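Local structure of alpha-galactosidase 1 (Saccharomyces cerevisiae, 3LRK) at the interface of chains A and B. The protein hydrolyses terminal, non-reducing alpha-D-galactose residues from alpha-D-galactosides such as galactose oligosaccharides, galactomannans and galactolipids, as a secreted GH27 glycosidase. Sequence-based numbering; all coordinates share one arbitrary frame. Chains: chain A/B, Alpha-galactosidase 1.

The interface of chains A and B. Residues chain A 160, 192, 195-196; chain B 155, 157, 190, 231.
B:Phe157 inserts its ring between A:Pro160, which lies over one face, and A:Tyr195, which packs past the CZ/CE1 rim on the opposite side of the plane. A:Pro160 is the first residue of helix 160-177. Its CG sits over the face, toward the rim, 3.9 Å from the ring centroid, in a CH-pi contact. The CB of the same proline lies 3.5 Å from the backbone O of B:Phe157.

A:Tyr195 belongs to the short helix 193-196. Its CB and CD1 both press against CZ of B:Phe157 from their side of the plane, CB at 3.5 Å. The two rings meet edge-to-face but offset, with planes 74° apart. B:Phe157 has CG between its backbone N and carbonyl carbon (chi1 74°), and this carries the ring out toward chain A. A:Leu192 closes on the ring's edge. Its methyl CD1 lies in the ring plane, 3.8 Å from CE1 of B:Phe157. At the CE2 side, A:Trp196 CD1 approaches at 4.0 Å from B:Phe157 CE2, and its CB packs on the backbone of B:Gly155.

Farther along the tyrosine, B:Gln190 arrives from the opposite direction on an extended chain. Its amide NE2 lies above the tyrosine plane, on the same side as B:Phe157, offset toward CE1 of A:Tyr195 at 3.6 Å. The amide plane stands 82° from the ring. The backbone O of B:Lys231 is 3.6 Å from CE1 of A:Tyr195, and it also touches CD1 of A:Leu192.

Among these residues the contact is van der Waals and aromatic packing. It joins two subunits of the homotetramer, its centre about 18 Å from the nucleophile A:Asp149. It probably helps assembly by seating B:Phe157 against chain A.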
ATOM      1  N   PRO A 160      -0.778   6.949  11.026  1.00 19.01           N
ATOM      2  CA  PRO A 160      -0.231   8.207  11.590  1.00 18.57           C
ATOM      3  C   PRO A 160      -0.782   8.557  12.980  1.00 18.49           C
ATOM      4  O   PRO A 160      -0.024   8.932  13.884  1.00 18.11           O
ATOM      5  CB  PRO A 160      -0.691   9.260  10.570  1.00 18.51           C
ATOM      6  CG  PRO A 160      -0.700   8.501   9.280  1.00 19.21           C
ATOM      7  CD  PRO A 160      -1.235   7.124   9.638  1.00 18.49           C
ATOM      8  N   LEU A 192       4.663   7.789   8.369  1.00 17.41           N
ATOM      9  CA  LEU A 192       4.860   9.124   7.761  1.00 17.72           C
ATOM     10  C   LEU A 192       5.206  10.239   8.747  1.00 17.83           C
ATOM     11  O   LEU A 192       4.631  11.342   8.709  1.00 17.41           O
ATOM     12  CB  LEU A 192       3.657   9.507   6.885  1.00 17.40           C
ATOM     13  CG  LEU A 192       3.219   8.462   5.850  1.00 18.42           C
ATOM     14  CD1 LEU A 192       1.814   8.762   5.337  1.00 18.63           C
ATOM     15  CD2 LEU A 192       4.206   8.375   4.680  1.00 18.96           C
ATOM     16  N   TYR A 195       5.259  14.173   8.464  1.00 18.08           N
ATOM     17  CA  TYR A 195       4.016  14.947   8.442  1.00 18.44           C
ATOM     18  C   TYR A 195       3.600  15.450   9.837  1.00 18.38           C
ATOM     19  O   TYR A 195       3.049  16.551   9.961  1.00 18.50           O
ATOM     20  CB  TYR A 195       2.874  14.106   7.861  1.00 18.17           C
ATOM     21  CG  TYR A 195       2.597  14.251   6.381  1.00 18.14           C
ATOM     22  CD1 TYR A 195       2.287  13.125   5.615  1.00 17.59           C
ATOM     23  CD2 TYR A 195       2.608  15.500   5.744  1.00 17.31           C
ATOM     24  CE1 TYR A 195       1.998  13.217   4.275  1.00 18.83           C
ATOM     25  CE2 TYR A 195       2.308  15.604   4.373  1.00 17.46           C
ATOM     26  CZ  TYR A 195       2.009  14.454   3.652  1.00 18.70           C
ATOM     27  OH  TYR A 195       1.711  14.506   2.301  1.00 19.41           O
ATOM     28  N   TRP A 196       3.869  14.659  10.877  1.00 17.73           N
ATOM     29  CA  TRP A 196       3.367  14.947  12.232  1.00 17.97           C
ATOM     30  C   TRP A 196       4.422  15.220  13.319  1.00 17.48           C
ATOM     31  O   TRP A 196       4.080  15.551  14.454  1.00 17.77           O
ATOM     32  CB  TRP A 196       2.401  13.850  12.708  1.00 17.97           C
ATOM     33  CG  TRP A 196       2.897  12.405  12.568  1.00 18.50           C
ATOM     34  CD1 TRP A 196       2.623  11.547  11.546  1.00 18.08           C
ATOM     35  CD2 TRP A 196       3.705  11.675  13.498  1.00 18.70           C
ATOM     36  NE1 TRP A 196       3.206  10.316  11.780  1.00 17.76           N
ATOM     37  CE2 TRP A 196       3.892  10.375  12.963  1.00 18.05           C
ATOM     38  CE3 TRP A 196       4.301  11.992  14.732  1.00 18.05           C
ATOM     39  CZ2 TRP A 196       4.650   9.389  13.619  1.00 16.75           C
ATOM     40  CZ3 TRP A 196       5.053  11.010  15.381  1.00 17.37           C
ATOM     41  CH2 TRP A 196       5.211   9.724  14.825  1.00 18.14           C
TER
ATOM     42  N   GLY B 155      -1.325  14.904  13.083  1.00 18.10           N
ATOM     43  CA  GLY B 155      -1.536  13.459  12.940  1.00 18.26           C
ATOM     44  C   GLY B 155      -2.939  13.015  12.546  1.00 18.71           C
ATOM     45  O   GLY B 155      -3.211  11.801  12.494  1.00 18.55           O
ATOM     46  N   PHE B 157      -4.732  12.393   9.936  1.00 19.14           N
ATOM     47  CA  PHE B 157      -4.807  11.919   8.562  1.00 19.08           C
ATOM     48  C   PHE B 157      -4.402  10.441   8.570  1.00 19.37           C
ATOM     49  O   PHE B 157      -4.032   9.906   9.626  1.00 19.47           O
ATOM     50  CB  PHE B 157      -3.882  12.752   7.657  1.00 18.90           C
ATOM     51  CG  PHE B 157      -2.423  12.446   7.833  1.00 18.46           C
ATOM     52  CD1 PHE B 157      -1.769  11.599   6.937  1.00 17.80           C
ATOM     53  CD2 PHE B 157      -1.705  12.985   8.904  1.00 18.28           C
ATOM     54  CE1 PHE B 157      -0.412  11.289   7.101  1.00 19.27           C
ATOM     55  CE2 PHE B 157      -0.351  12.687   9.079  1.00 19.10           C
ATOM     56  CZ  PHE B 157       0.296  11.828   8.172  1.00 17.77           C
ATOM     57  N   GLN B 190      -5.415  13.455  -0.281  1.00 18.16           N
ATOM     58  CA  GLN B 190      -4.933  12.556   0.773  1.00 18.25           C
ATOM     59  C   GLN B 190      -6.090  11.771   1.355  1.00 18.50           C
ATOM     60  O   GLN B 190      -7.144  12.344   1.674  1.00 19.02           O
ATOM     61  CB  GLN B 190      -4.236  13.372   1.867  1.00 18.28           C
ATOM     62  CG  GLN B 190      -3.523  12.583   2.955  1.00 17.82           C
ATOM     63  CD  GLN B 190      -2.917  13.503   4.007  1.00 17.00           C
ATOM     64  OE1 GLN B 190      -3.632  14.234   4.712  1.00 16.61           O
ATOM     65  NE2 GLN B 190      -1.588  13.479   4.115  1.00 17.30           N
ATOM     66  N   LYS B 231       0.791   8.718  -0.959  1.00 20.46           N
ATOM     67  CA  LYS B 231       0.991   8.903   0.481  1.00 20.28           C
ATOM     68  C   LYS B 231       1.863  10.115   0.837  1.00 20.28           C
ATOM     69  O   LYS B 231       2.042  10.448   2.016  1.00 19.51           O
ATOM     70  CB  LYS B 231       1.545   7.620   1.124  1.00 20.95           C
ATOM     71  CG  LYS B 231       0.647   6.363   0.933  1.00 20.51           C
ATOM     72  CD  LYS B 231      -0.688   6.476   1.677  1.00 21.84           C
ATOM     73  CE  LYS B 231      -1.402   5.119   1.707  1.00 23.07           C
ATOM     74  NZ  LYS B 231      -2.736   5.183   2.384  1.00 25.16           N
TER